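Local coordinates for conjugal transfer protein TRWB (Escherichia coli, PDB 1E9R) that couples the conjugative DNA-processing machinery to the secretion channel during bacterial conjugation and, as a ring-shaped P-loop NTPase, probably drives DNA transport, at residues 70-75 with 419-424; 158-163 with 189-194; 182-187 with 205-210; 295-300 with 331-336; 389-394 with 413-418. One frame throughout, in Å; residues are numbered along the deposited sequence.

Contact 1: residues 70-75 with 419-424; sequences LRELAY and PLEIKQ
Tyr75 lays the CE2 corner of its ring against the aliphatic end of Lys423, with Tyr75 CE2 3.9 Å from Lys423 CE, and the two side chains cross at about a right angle. The lysine is drawn out straight as far as CE and turns only at its last bond (chi4 -59°). CD and CE lie beside CE2 of the ring, while the turn at chi4 sets the direction of the ammonium group; the lysine is also engaged in a cation-pi contact with Phe425, whose ring meets Tyr75 edge-to-face. A long lysine suits such a place, since its greasy shaft can pack while its charge stays near the surface.

One turn back along the helix, Glu72 extends from a CG set anti to the backbone N (chi1 163°), which carries its carboxylate toward residues 419-424. OE2 is held by Thr41 OG1 and Gly44 N. The other oxygen, Glu72 OE1, is covered by the contact without a polar partner in the model: it lies 4.1 Å from Leu420 CD2, and Glu421 OE2 is equally near at 4.1 Å from Glu72 OE1. That proximity of two carboxylates, their planes 61° apart, would probably favour protonation of one of them. Water bridges the segments where no direct hydrogen bond does, accepting from Arg71 NH1 at 2.6 Å, in the guanidinium plane, and donating to Lys423 O; Arg71 NE forms a salt bridge with Asp92.

Thus the chain leaving strand 415-419 is laid over helix 66-79, the helix that follows the probable Walker A loop in a P-loop NTPase fold.

Contact 2: residues 158-163 with 189-194; sequences AKKLAL and EGTLAE
Lys160 and Thr191 meet where the end of helix 141-163 packs against an ST turn, a surface contact between a helix and the loop joining helices 181-188 and 201-217. Lys160 is fully extended: CG is anti to the backbone N (chi1 -176°) and every later torsion is close to trans as well. Its shaft consequently runs straight past the loop and crosses the threonine at about a right angle, with Lys160 CD 3.9 Å from Thr191 CG2. At the far end Lys160 NZ is hydrogen-bonded to Phe187 O, takes part in a cation-pi contact with the Phe187 ring, and comes no nearer than 3.5 Å to Glu189 O.

Threonine serves two purposes here. Its methyl faces the lysine, while OG1, placed between the backbone N and the carbonyl carbon (chi1 66°), bonds to Leu188 O and accepts from Ala193 N at 3.3 Å. With an alanine here, Ala193 N and Leu188 O are likely to lose the hydroxyl they share, and the lysine shaft the methyl it packs on.

Lys159 behaves differently: its chain bends partway along, its amine makes a salt bridge with Glu156, and Lys159 NZ lies 4.1 Å from Leu192 CD1. Leu192 also packs on Ile178 of a neighbouring subunit. Gly190 has a positive phi, at which a side chain would be jammed against the preceding carbonyl oxygen. Its N-H is nearly straight toward Glu194 OE1 (172°), 3.2 Å from Gly190 N to Glu194 OE1, and arrives from above the carboxylate plane.

Contact 3: residues 182-187 with 205-210; sequences DDLRGF and KALTSA
Leu184 and Leu207 reach toward each other end to end, bringing Leu184 CD1 to 3.8 Å from Leu207 CD2. Each is a branched apolar side chain directed at the opposing helix, and this suits a gap of 9.4 Å between the nearest CA atoms, those of Arg185 and Leu207: the backbones stand apart and methyl groups fill the space. Leu184 holds CG anti to its own N (chi1 -154°), which carries CG and its two methyls across to Leu207.

The second methyl of Leu207 is also used. Leu207 CD1 lies 4.2 Å from Arg185 NE, an oblique approach to the guanidinium. Arginine fits this boundary because its chain can lie along an apolar neighbour while its nitrogens find polar partners, and here NE donates to Phe197 O. That bond probably fixes the guanidinium beside the leucine.

Farther out, Phe181 and Phe197 pack on Leu207, and Leu184 touches Arg211. Helix 201-217 also borders two neighbouring subunits: Thr208 bonds to Ser200 of one, and Ala206 packs on Phe212 of the other. Within the chain, the contact joins helix 181-188 to helix 201-217, both of which rest on the long helix 141-163 through Phe187 and Ala210.

Contact 4: residues 295-300 with 331-336; sequences ASLADA and QTLRAS
Leu333 contributes the largest share of the buried surface, followed by Ala298 and Leu297, and these three residues carry the meeting of helix 297-303 with helix 327-334. The two leucines cross at about a right angle. Leu297 CD1 fits into the fork of its partner, 3.8 Å from Leu333 CD1 and 4.2 Å from Leu333 CD2. Having CG anti to the backbone N (chi1 -173°) brings that fork across to the opposing helix, although the CB itself does not point directly there.

Ala298 supplies backbone rather than reach. Its CA is 4.5 Å from Leu333 CD1, and the small residue suits the close approach of the two backbones, 6.2 Å between the CA atoms of Ala298 and Leu333. Tyr325 and Leu288 each touch both leucines, widening the apolar patch. At the end of the second segment, Ser336 OG donates to Thr332 O at 2.8 Å, so the hydroxyl is satisfied locally.

On helix 327-334, Gln331 and Thr332 bond to Asp349 and Ser317 of a neighbouring subunit. Between the two segments themselves no hydrogen bond crosses: they meet through hydrocarbon alone, leucine methyls and the alanine CA, so the contact probably depends on shape and exclusion of water.

Contact 5: residues 389-394 with 413-418; sequences ERVVMP and RPIAKV
This is a small, wholly apolar contact between two sheets of the P-loop NTPase chain: the turn after strand 384-390, the last strand of a three-stranded antiparallel sheet, meets strand 415-419 near one border of the large mixed sheet. The segments share no hydrogen bond, and the CA atoms of Val391 and Ile415, the closest across the gap, are 9.4 Å apart. Side chains alone span that distance.

Ile415 supplies the reach. Its CG1 branch lies between the backbone N and the carbonyl carbon (chi1 65°) and then runs out extended, so the terminal CD1 projects toward the valines. A beta-branched isoleucine is well matched to an extended strand backbone, while the valines offer short, stiff apolar surfaces in a buried turn. Val391 and Val392 are successive in the chain yet both turn toward Ile415, which is possible because the backbone leaves the extended form at Val391 (phi/psi -62/-40°).

Strand 23-24 completes the setting, with Ile23 touching both Val391 and Ile415, while Tyr406 and Leu360 pack on Val392. Backbone bonds tie Ile415 to Arg22 and Val24, and Val391 to Gly361. Other subunits come close as well: Arg347 of one packs on Ile415, and Arg19 of another bonds to Arg390 O. At the centre a single methyl serves both valines, Ile415 CD1 lying 3.9 Å from Val391 CG1, end to end, and 4.3 Å from Val392 CG2.

Overall arrangement
Contacts 3, 4 and 5 are buried and apolar, built mainly from leucine or valine and isoleucine methyls; contact 2 lies at the surface and relies on lysines, and contact 1 is partly buried, with charge, water and an aromatic ring. Contacts 2 and 3 share one helical region: they touch where Lys160 meets Phe187, and their segments alternate along the chain. That region lies across the chain's centre from contact 1, whose centre is about 49 Å from that of contact 2 and 51 Å from that of contact 3. Contact 4 is nearest the middle, about 10 Å from the centre. Contacts 1 and 5 adjoin through strand 415-419, and contacts 2 to 5 also border other subunits.

Contact 1: residues 70-75 with 419-424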
# COMPACT_ATOMS: atom_id res chain seq x y z
N LEU B 70 -25.36 24.06 -13.55
CA LEU B 70 -26.47 23.20 -13.16
C LEU B 70 -27.79 23.96 -13.17
O LEU B 70 -28.82 23.41 -13.55
CB LEU B 70 -26.26 22.61 -11.77
CG LEU B 70 -25.60 21.24 -11.72
CD1 LEU B 70 -24.14 21.36 -12.17
CD2 LEU B 70 -25.69 20.67 -10.31
N ARG B 71 -27.75 25.23 -12.76
CA ARG B 71 -28.94 26.08 -12.72
C ARG B 71 -29.49 26.23 -14.15
O ARG B 71 -30.69 26.07 -14.39
CB ARG B 71 -28.60 27.45 -12.13
CG ARG B 71 -29.80 28.16 -11.51
CD ARG B 71 -29.39 29.47 -10.85
NE ARG B 71 -28.39 29.26 -9.80
CZ ARG B 71 -27.23 29.92 -9.73
NH1 ARG B 71 -26.94 30.83 -10.65
NH2 ARG B 71 -26.37 29.67 -8.75
N GLU B 72 -28.60 26.53 -15.08
CA GLU B 72 -28.98 26.68 -16.48
C GLU B 72 -29.60 25.41 -17.05
O GLU B 72 -30.62 25.45 -17.73
CB GLU B 72 -27.75 27.05 -17.30
CG GLU B 72 -27.95 26.82 -18.79
CD GLU B 72 -26.77 27.27 -19.62
OE1 GLU B 72 -25.89 28.02 -19.11
OE2 GLU B 72 -26.73 26.87 -20.81
N LEU B 73 -28.97 24.28 -16.77
CA LEU B 73 -29.46 23.00 -17.25
C LEU B 73 -30.85 22.70 -16.70
O LEU B 73 -31.74 22.26 -17.44
CB LEU B 73 -28.50 21.89 -16.84
CG LEU B 73 -27.94 21.02 -17.96
CD1 LEU B 73 -26.96 20.05 -17.38
CD2 LEU B 73 -29.06 20.29 -18.66
N ALA B 74 -31.04 22.92 -15.41
CA ALA B 74 -32.33 22.66 -14.76
C ALA B 74 -33.41 23.57 -15.34
O ALA B 74 -34.53 23.12 -15.64
CB ALA B 74 -32.20 22.90 -13.25
N TYR B 75 -33.07 24.84 -15.50
CA TYR B 75 -33.98 25.83 -16.07
C TYR B 75 -34.47 25.42 -17.45
O TYR B 75 -35.67 25.31 -17.70
CB TYR B 75 -33.27 27.17 -16.15
CG TYR B 75 -34.05 28.23 -16.89
CD1 TYR B 75 -35.38 28.52 -16.54
CD2 TYR B 75 -33.46 28.96 -17.92
CE1 TYR B 75 -36.10 29.50 -17.20
CE2 TYR B 75 -34.17 29.96 -18.59
CZ TYR B 75 -35.49 30.22 -18.23
OH TYR B 75 -36.19 31.21 -18.90
N PRO B 419 -17.99 29.90 -22.71
CA PRO B 419 -18.15 30.65 -21.47
C PRO B 419 -19.53 30.42 -20.86
O PRO B 419 -20.51 30.15 -21.58
CB PRO B 419 -17.95 32.09 -21.92
CG PRO B 419 -18.63 32.07 -23.24
CD PRO B 419 -18.10 30.80 -23.87
N LEU B 420 -19.59 30.50 -19.54
CA LEU B 420 -20.83 30.35 -18.79
C LEU B 420 -21.40 31.74 -18.60
O LEU B 420 -20.67 32.70 -18.33
CB LEU B 420 -20.56 29.74 -17.42
CG LEU B 420 -20.62 28.22 -17.33
CD1 LEU B 420 -20.35 27.78 -15.90
CD2 LEU B 420 -22.00 27.76 -17.79
N GLU B 421 -22.72 31.84 -18.73
CA GLU B 421 -23.40 33.12 -18.58
C GLU B 421 -24.16 33.13 -17.27
O GLU B 421 -24.99 32.25 -17.03
CB GLU B 421 -24.36 33.30 -19.75
CG GLU B 421 -25.02 31.98 -20.15
CD GLU B 421 -25.60 32.01 -21.56
OE1 GLU B 421 -25.67 33.11 -22.16
OE2 GLU B 421 -26.00 30.92 -22.06
N ILE B 422 -23.88 34.10 -16.40
CA ILE B 422 -24.59 34.17 -15.13
C ILE B 422 -25.98 34.76 -15.35
O ILE B 422 -26.21 35.94 -15.08
CB ILE B 422 -23.85 35.04 -14.09
CG1 ILE B 422 -22.42 34.54 -13.90
CG2 ILE B 422 -24.59 34.99 -12.75
CD1 ILE B 422 -21.67 35.23 -12.79
N LYS B 423 -26.91 33.95 -15.85
CA LYS B 423 -28.26 34.43 -16.08
C LYS B 423 -28.88 34.79 -14.74
O LYS B 423 -28.57 34.17 -13.71
CB LYS B 423 -29.11 33.37 -16.79
CG LYS B 423 -30.47 33.90 -17.23
CD LYS B 423 -31.29 32.85 -17.97
CE LYS B 423 -32.54 33.47 -18.59
NZ LYS B 423 -33.46 34.11 -17.60
N GLN B 424 -29.75 35.79 -14.74
CA GLN B 424 -30.40 36.22 -13.52
C GLN B 424 -31.81 35.68 -13.41
O GLN B 424 -32.58 35.71 -14.37
CB GLN B 424 -30.41 37.75 -13.45
CG GLN B 424 -29.03 38.37 -13.33
CD GLN B 424 -28.30 37.91 -12.07
OE1 GLN B 424 -27.09 38.10 -11.94
NE2 GLN B 424 -29.04 37.29 -11.14
O HOH W 1 -27.59 31.87 -12.92

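Contact 2: residues 158-163 with 189-194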
# COMPACT_ATOMS: atom_id res chain seq x y z
N ALA B 158 -37.83 -2.42 12.58
CA ALA B 158 -38.84 -1.68 11.84
C ALA B 158 -39.93 -2.60 11.31
O ALA B 158 -41.10 -2.25 11.35
CB ALA B 158 -38.19 -0.93 10.68
N LYS B 159 -39.54 -3.78 10.83
CA LYS B 159 -40.51 -4.74 10.30
C LYS B 159 -41.52 -5.16 11.37
O LYS B 159 -42.71 -5.30 11.08
CB LYS B 159 -39.79 -5.98 9.77
CG LYS B 159 -40.66 -6.90 8.94
CD LYS B 159 -39.95 -8.22 8.63
CE LYS B 159 -38.61 -8.02 7.89
NZ LYS B 159 -37.94 -9.33 7.56
N LYS B 160 -41.06 -5.35 12.60
CA LYS B 160 -41.93 -5.74 13.71
C LYS B 160 -42.84 -4.59 14.16
O LYS B 160 -44.03 -4.81 14.44
CB LYS B 160 -41.10 -6.23 14.90
CG LYS B 160 -41.95 -6.75 16.06
CD LYS B 160 -41.10 -7.43 17.14
CE LYS B 160 -41.97 -7.90 18.31
NZ LYS B 160 -41.18 -8.64 19.34
N LEU B 161 -42.29 -3.39 14.25
CA LEU B 161 -43.07 -2.21 14.62
C LEU B 161 -44.21 -2.02 13.61
O LEU B 161 -45.35 -1.73 13.98
CB LEU B 161 -42.18 -0.97 14.64
CG LEU B 161 -41.21 -0.86 15.81
CD1 LEU B 161 -40.30 0.33 15.61
CD2 LEU B 161 -41.99 -0.72 17.11
N ALA B 162 -43.91 -2.20 12.33
CA ALA B 162 -44.91 -2.07 11.29
C ALA B 162 -45.99 -3.14 11.47
O ALA B 162 -47.17 -2.90 11.23
CB ALA B 162 -44.27 -2.22 9.92
N LEU B 163 -45.57 -4.34 11.90
CA LEU B 163 -46.49 -5.45 12.14
C LEU B 163 -47.42 -5.19 13.31
O LEU B 163 -48.64 -5.39 13.20
CB LEU B 163 -45.72 -6.74 12.42
CG LEU B 163 -45.52 -7.66 11.23
CD1 LEU B 163 -45.09 -9.03 11.75
CD2 LEU B 163 -46.81 -7.79 10.44
N GLU B 189 -36.89 -11.00 19.93
CA GLU B 189 -37.35 -12.39 19.96
C GLU B 189 -38.51 -12.50 18.99
O GLU B 189 -39.40 -11.65 18.96
CB GLU B 189 -37.82 -12.78 21.36
CG GLU B 189 -36.72 -13.18 22.31
CD GLU B 189 -37.22 -13.27 23.75
OE1 GLU B 189 -38.35 -13.78 23.95
OE2 GLU B 189 -36.50 -12.84 24.67
N GLY B 190 -38.51 -13.54 18.17
CA GLY B 190 -39.59 -13.69 17.21
C GLY B 190 -39.23 -13.13 15.84
O GLY B 190 -39.95 -13.36 14.87
N THR B 191 -38.14 -12.37 15.76
CA THR B 191 -37.70 -11.81 14.49
C THR B 191 -36.47 -12.57 13.99
O THR B 191 -35.90 -13.40 14.71
CB THR B 191 -37.30 -10.34 14.61
OG1 THR B 191 -36.13 -10.23 15.44
CG2 THR B 191 -38.43 -9.53 15.21
N LEU B 192 -36.08 -12.28 12.75
CA LEU B 192 -34.92 -12.93 12.16
C LEU B 192 -33.62 -12.56 12.88
O LEU B 192 -32.61 -13.23 12.72
CB LEU B 192 -34.82 -12.57 10.68
CG LEU B 192 -35.92 -13.13 9.79
CD1 LEU B 192 -35.72 -12.65 8.36
CD2 LEU B 192 -35.90 -14.66 9.86
N ALA B 193 -33.67 -11.49 13.67
CA ALA B 193 -32.50 -11.03 14.41
C ALA B 193 -32.43 -11.57 15.84
O ALA B 193 -31.52 -11.21 16.60
CB ALA B 193 -32.48 -9.50 14.44
N GLU B 194 -33.37 -12.43 16.21
CA GLU B 194 -33.40 -12.97 17.56
C GLU B 194 -32.08 -13.56 18.02
O GLU B 194 -31.43 -13.05 18.94
CB GLU B 194 -34.48 -14.02 17.70
CG GLU B 194 -34.58 -14.56 19.11
CD GLU B 194 -35.69 -15.60 19.27
OE1 GLU B 194 -36.40 -15.89 18.26
OE2 GLU B 194 -35.84 -16.12 20.40

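Contact 3: residues 182-187 with 205-210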
# COMPACT_ATOMS: atom_id res chain seq x y z
N ASP B 182 -30.71 -5.87 26.98
CA ASP B 182 -31.62 -6.97 27.26
C ASP B 182 -33.03 -6.79 26.74
O ASP B 182 -33.60 -7.71 26.17
CB ASP B 182 -31.67 -7.25 28.75
CG ASP B 182 -30.33 -7.70 29.30
OD1 ASP B 182 -29.31 -7.61 28.57
OD2 ASP B 182 -30.30 -8.14 30.47
N ASP B 183 -33.61 -5.61 26.95
CA ASP B 183 -34.97 -5.38 26.48
C ASP B 183 -35.03 -5.46 24.98
O ASP B 183 -36.01 -5.97 24.42
CB ASP B 183 -35.48 -4.03 26.94
CG ASP B 183 -35.69 -3.97 28.43
OD1 ASP B 183 -36.26 -4.94 28.98
OD2 ASP B 183 -35.31 -2.95 29.05
N LEU B 184 -33.98 -4.96 24.33
CA LEU B 184 -33.90 -4.99 22.87
C LEU B 184 -33.95 -6.44 22.46
O LEU B 184 -34.77 -6.84 21.62
CB LEU B 184 -32.59 -4.38 22.39
CG LEU B 184 -32.60 -3.77 20.99
CD1 LEU B 184 -31.16 -3.55 20.56
CD2 LEU B 184 -33.32 -4.66 20.00
N ARG B 185 -33.07 -7.24 23.05
CA ARG B 185 -33.00 -8.67 22.78
C ARG B 185 -34.40 -9.28 22.86
O ARG B 185 -34.81 -10.04 21.99
CB ARG B 185 -32.09 -9.36 23.80
CG ARG B 185 -30.60 -9.13 23.61
CD ARG B 185 -29.99 -10.30 22.87
NE ARG B 185 -28.54 -10.19 22.72
CZ ARG B 185 -27.68 -10.11 23.73
NH1 ARG B 185 -28.13 -10.10 24.98
NH2 ARG B 185 -26.38 -10.02 23.49
N GLY B 186 -35.13 -8.94 23.92
CA GLY B 186 -36.47 -9.47 24.09
C GLY B 186 -37.40 -9.01 22.98
O GLY B 186 -38.23 -9.78 22.49
N PHE B 187 -37.28 -7.74 22.60
CA PHE B 187 -38.11 -7.21 21.53
C PHE B 187 -37.81 -7.97 20.25
O PHE B 187 -38.71 -8.30 19.48
CB PHE B 187 -37.83 -5.73 21.31
CG PHE B 187 -38.71 -5.12 20.27
CD1 PHE B 187 -40.03 -4.79 20.56
CD2 PHE B 187 -38.25 -4.93 18.97
CE1 PHE B 187 -40.88 -4.29 19.58
CE2 PHE B 187 -39.09 -4.43 17.98
CZ PHE B 187 -40.41 -4.11 18.29
N LYS B 205 -20.99 -7.98 20.42
CA LYS B 205 -20.19 -6.93 19.82
C LYS B 205 -20.89 -6.45 18.55
O LYS B 205 -20.96 -5.24 18.27
CB LYS B 205 -18.82 -7.48 19.47
CG LYS B 205 -18.00 -6.52 18.66
CD LYS B 205 -16.61 -7.07 18.42
CE LYS B 205 -15.82 -6.12 17.52
NZ LYS B 205 -14.46 -6.63 17.23
N ALA B 206 -21.42 -7.40 17.79
CA ALA B 206 -22.14 -7.09 16.57
C ALA B 206 -23.35 -6.21 16.89
O ALA B 206 -23.57 -5.19 16.24
CB ALA B 206 -22.59 -8.37 15.90
N LEU B 207 -24.12 -6.58 17.92
CA LEU B 207 -25.29 -5.79 18.32
C LEU B 207 -24.85 -4.38 18.70
O LEU B 207 -25.45 -3.40 18.26
CB LEU B 207 -25.99 -6.42 19.53
CG LEU B 207 -27.52 -6.30 19.66
CD1 LEU B 207 -27.92 -6.35 21.12
CD2 LEU B 207 -28.00 -5.00 19.05
N THR B 208 -23.81 -4.29 19.53
CA THR B 208 -23.29 -3.01 19.97
C THR B 208 -22.94 -2.15 18.77
O THR B 208 -23.23 -0.96 18.75
CB THR B 208 -22.01 -3.17 20.82
OG1 THR B 208 -22.35 -3.69 22.11
CG2 THR B 208 -21.34 -1.84 21.02
N SER B 209 -22.30 -2.77 17.78
CA SER B 209 -21.91 -2.05 16.56
C SER B 209 -23.12 -1.50 15.81
O SER B 209 -23.11 -0.36 15.36
CB SER B 209 -21.11 -2.96 15.65
OG SER B 209 -19.84 -3.18 16.20
N ALA B 210 -24.15 -2.33 15.69
CA ALA B 210 -25.37 -1.94 15.02
C ALA B 210 -25.95 -0.71 15.71
O ALA B 210 -26.26 0.28 15.06
CB ALA B 210 -26.37 -3.10 15.06

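Contact 4: residues 295-300 with 331-336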
# COMPACT_ATOMS: atom_id res chain seq x y z
N ALA B 295 -25.65 3.44 -1.95
CA ALA B 295 -25.74 2.05 -2.34
C ALA B 295 -26.37 1.81 -3.70
O ALA B 295 -26.05 0.82 -4.36
CB ALA B 295 -26.51 1.28 -1.27
N SER B 296 -27.25 2.71 -4.14
CA SER B 296 -27.96 2.52 -5.40
C SER B 296 -27.63 3.48 -6.52
O SER B 296 -28.12 3.31 -7.63
CB SER B 296 -29.46 2.59 -5.15
OG SER B 296 -29.80 1.85 -3.99
N LEU B 297 -26.83 4.50 -6.25
CA LEU B 297 -26.49 5.46 -7.29
C LEU B 297 -25.93 4.77 -8.54
O LEU B 297 -26.37 5.05 -9.65
CB LEU B 297 -25.45 6.46 -6.78
CG LEU B 297 -25.49 7.88 -7.34
CD1 LEU B 297 -24.10 8.47 -7.24
CD2 LEU B 297 -25.97 7.88 -8.79
N ALA B 298 -24.97 3.86 -8.34
CA ALA B 298 -24.33 3.15 -9.44
C ALA B 298 -25.31 2.43 -10.36
O ALA B 298 -25.22 2.54 -11.58
CB ALA B 298 -23.32 2.16 -8.90
N ASP B 299 -26.23 1.67 -9.78
CA ASP B 299 -27.20 0.96 -10.60
C ASP B 299 -28.13 1.92 -11.31
O ASP B 299 -28.55 1.68 -12.44
CB ASP B 299 -28.01 -0.01 -9.74
CG ASP B 299 -27.15 -1.06 -9.08
OD1 ASP B 299 -26.37 -1.73 -9.81
OD2 ASP B 299 -27.25 -1.22 -7.85
N ALA B 300 -28.46 3.03 -10.65
CA ALA B 300 -29.35 4.00 -11.25
C ALA B 300 -28.71 4.65 -12.46
O ALA B 300 -29.40 4.96 -13.42
CB ALA B 300 -29.74 5.07 -10.22
N GLN B 331 -13.86 5.41 -9.36
CA GLN B 331 -13.54 5.45 -10.78
C GLN B 331 -14.73 4.93 -11.57
O GLN B 331 -15.15 5.53 -12.56
CB GLN B 331 -12.34 4.57 -11.05
CG GLN B 331 -11.91 4.55 -12.49
CD GLN B 331 -10.80 3.54 -12.72
OE1 GLN B 331 -10.21 3.04 -11.75
NE2 GLN B 331 -10.51 3.23 -13.98
N THR B 332 -15.26 3.80 -11.11
CA THR B 332 -16.40 3.18 -11.76
C THR B 332 -17.58 4.13 -11.77
O THR B 332 -18.34 4.18 -12.75
CB THR B 332 -16.82 1.92 -11.02
OG1 THR B 332 -15.71 1.02 -10.98
CG2 THR B 332 -18.02 1.26 -11.73
N LEU B 333 -17.74 4.88 -10.69
CA LEU B 333 -18.84 5.84 -10.57
C LEU B 333 -18.68 6.96 -11.57
O LEU B 333 -19.61 7.29 -12.30
CB LEU B 333 -18.90 6.41 -9.15
CG LEU B 333 -20.11 7.29 -8.84
CD1 LEU B 333 -21.40 6.51 -9.00
CD2 LEU B 333 -19.98 7.81 -7.43
N ARG B 334 -17.48 7.55 -11.61
CA ARG B 334 -17.21 8.62 -12.54
C ARG B 334 -17.36 8.10 -13.97
O ARG B 334 -17.84 8.81 -14.86
CB ARG B 334 -15.80 9.18 -12.35
CG ARG B 334 -15.53 9.80 -10.98
CD ARG B 334 -14.27 10.66 -11.00
NE ARG B 334 -13.18 10.02 -11.73
CZ ARG B 334 -12.37 9.09 -11.23
NH1 ARG B 334 -12.51 8.72 -9.97
NH2 ARG B 334 -11.42 8.55 -11.98
N ALA B 335 -16.95 6.85 -14.20
CA ALA B 335 -17.04 6.26 -15.52
C ALA B 335 -18.49 5.98 -15.92
O ALA B 335 -18.76 5.61 -17.06
CB ALA B 335 -16.22 4.97 -15.56
N SER B 336 -19.41 6.16 -14.98
CA SER B 336 -20.82 5.90 -15.25
C SER B 336 -21.51 7.11 -15.88
O SER B 336 -22.64 7.02 -16.35
CB SER B 336 -21.53 5.46 -13.98
OG SER B 336 -21.00 4.22 -13.56

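Contact 5: residues 389-394 with 413-418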
# COMPACT_ATOMS: atom_id res chain seq x y z
N GLU B 389 -0.07 15.40 -28.79
CA GLU B 389 -0.11 16.41 -27.74
C GLU B 389 -1.49 16.57 -27.11
O GLU B 389 -2.49 16.16 -27.68
CB GLU B 389 0.34 17.77 -28.30
CG GLU B 389 -0.12 18.04 -29.73
CD GLU B 389 0.26 19.43 -30.22
OE1 GLU B 389 1.41 19.87 -29.97
OE2 GLU B 389 -0.60 20.09 -30.86
N ARG B 390 -1.51 17.16 -25.91
CA ARG B 390 -2.75 17.40 -25.19
C ARG B 390 -3.50 18.51 -25.88
O ARG B 390 -2.94 19.56 -26.18
CB ARG B 390 -2.48 17.84 -23.74
CG ARG B 390 -1.93 16.77 -22.81
CD ARG B 390 -2.91 15.61 -22.63
NE ARG B 390 -2.27 14.51 -21.91
CZ ARG B 390 -1.95 14.54 -20.62
NH1 ARG B 390 -2.20 15.61 -19.87
NH2 ARG B 390 -1.33 13.50 -20.08
N VAL B 391 -4.78 18.29 -26.14
CA VAL B 391 -5.58 19.32 -26.76
C VAL B 391 -5.60 20.50 -25.77
O VAL B 391 -5.49 21.67 -26.16
CB VAL B 391 -7.00 18.79 -27.02
CG1 VAL B 391 -7.93 19.91 -27.47
CG2 VAL B 391 -6.94 17.69 -28.08
N VAL B 392 -5.70 20.17 -24.48
CA VAL B 392 -5.71 21.17 -23.41
C VAL B 392 -4.63 20.81 -22.41
O VAL B 392 -4.66 19.72 -21.85
CB VAL B 392 -7.06 21.19 -22.66
CG1 VAL B 392 -7.04 22.28 -21.60
CG2 VAL B 392 -8.21 21.39 -23.64
N MET B 393 -3.68 21.71 -22.20
CA MET B 393 -2.58 21.49 -21.26
C MET B 393 -3.03 21.64 -19.82
O MET B 393 -3.96 22.39 -19.52
CB MET B 393 -1.46 22.50 -21.50
CG MET B 393 -0.35 22.05 -22.41
SD MET B 393 0.82 23.39 -22.68
CE MET B 393 1.92 23.25 -21.26
N PRO B 394 -2.39 20.91 -18.89
CA PRO B 394 -2.79 21.03 -17.49
C PRO B 394 -2.71 22.50 -17.06
O PRO B 394 -3.57 22.99 -16.32
CB PRO B 394 -1.78 20.15 -16.77
CG PRO B 394 -1.55 19.05 -17.78
CD PRO B 394 -1.41 19.82 -19.06
N ARG B 413 -17.97 13.37 -30.38
CA ARG B 413 -18.23 14.80 -30.46
C ARG B 413 -16.97 15.56 -30.12
O ARG B 413 -16.24 15.18 -29.21
CB ARG B 413 -19.28 15.23 -29.44
CG ARG B 413 -20.46 14.33 -29.32
CD ARG B 413 -21.49 14.61 -30.37
NE ARG B 413 -22.69 13.84 -30.12
CZ ARG B 413 -23.81 13.95 -30.82
NH1 ARG B 413 -23.87 14.82 -31.84
NH2 ARG B 413 -24.87 13.20 -30.50
N PRO B 414 -16.69 16.64 -30.85
CA PRO B 414 -15.48 17.38 -30.49
C PRO B 414 -15.78 18.14 -29.19
O PRO B 414 -16.93 18.22 -28.77
CB PRO B 414 -15.29 18.31 -31.69
CG PRO B 414 -16.69 18.55 -32.15
CD PRO B 414 -17.30 17.17 -32.08
N ILE B 415 -14.74 18.67 -28.55
CA ILE B 415 -14.94 19.42 -27.31
C ILE B 415 -14.84 20.90 -27.67
O ILE B 415 -14.28 21.26 -28.71
CB ILE B 415 -13.87 19.08 -26.25
CG1 ILE B 415 -12.50 19.55 -26.74
CG2 ILE B 415 -13.88 17.59 -25.95
CD1 ILE B 415 -11.38 19.37 -25.73
N ALA B 416 -15.37 21.75 -26.79
CA ALA B 416 -15.34 23.18 -27.03
C ALA B 416 -15.14 23.99 -25.74
O ALA B 416 -15.67 23.63 -24.70
CB ALA B 416 -16.63 23.60 -27.71
N LYS B 417 -14.38 25.08 -25.83
CA LYS B 417 -14.16 25.96 -24.70
C LYS B 417 -15.24 27.02 -24.85
O LYS B 417 -15.22 27.82 -25.78
CB LYS B 417 -12.78 26.59 -24.78
CG LYS B 417 -12.40 27.50 -23.62
CD LYS B 417 -11.03 28.11 -23.87
CE LYS B 417 -10.69 29.17 -22.85
NZ LYS B 417 -9.37 29.80 -23.13
N VAL B 418 -16.21 26.99 -23.94
CA VAL B 418 -17.34 27.91 -23.98
C VAL B 418 -17.47 28.67 -22.67
O VAL B 418 -17.09 28.17 -21.61
CB VAL B 418 -18.65 27.13 -24.25
CG1 VAL B 418 -19.85 28.03 -24.10
CG2 VAL B 418 -18.61 26.54 -25.64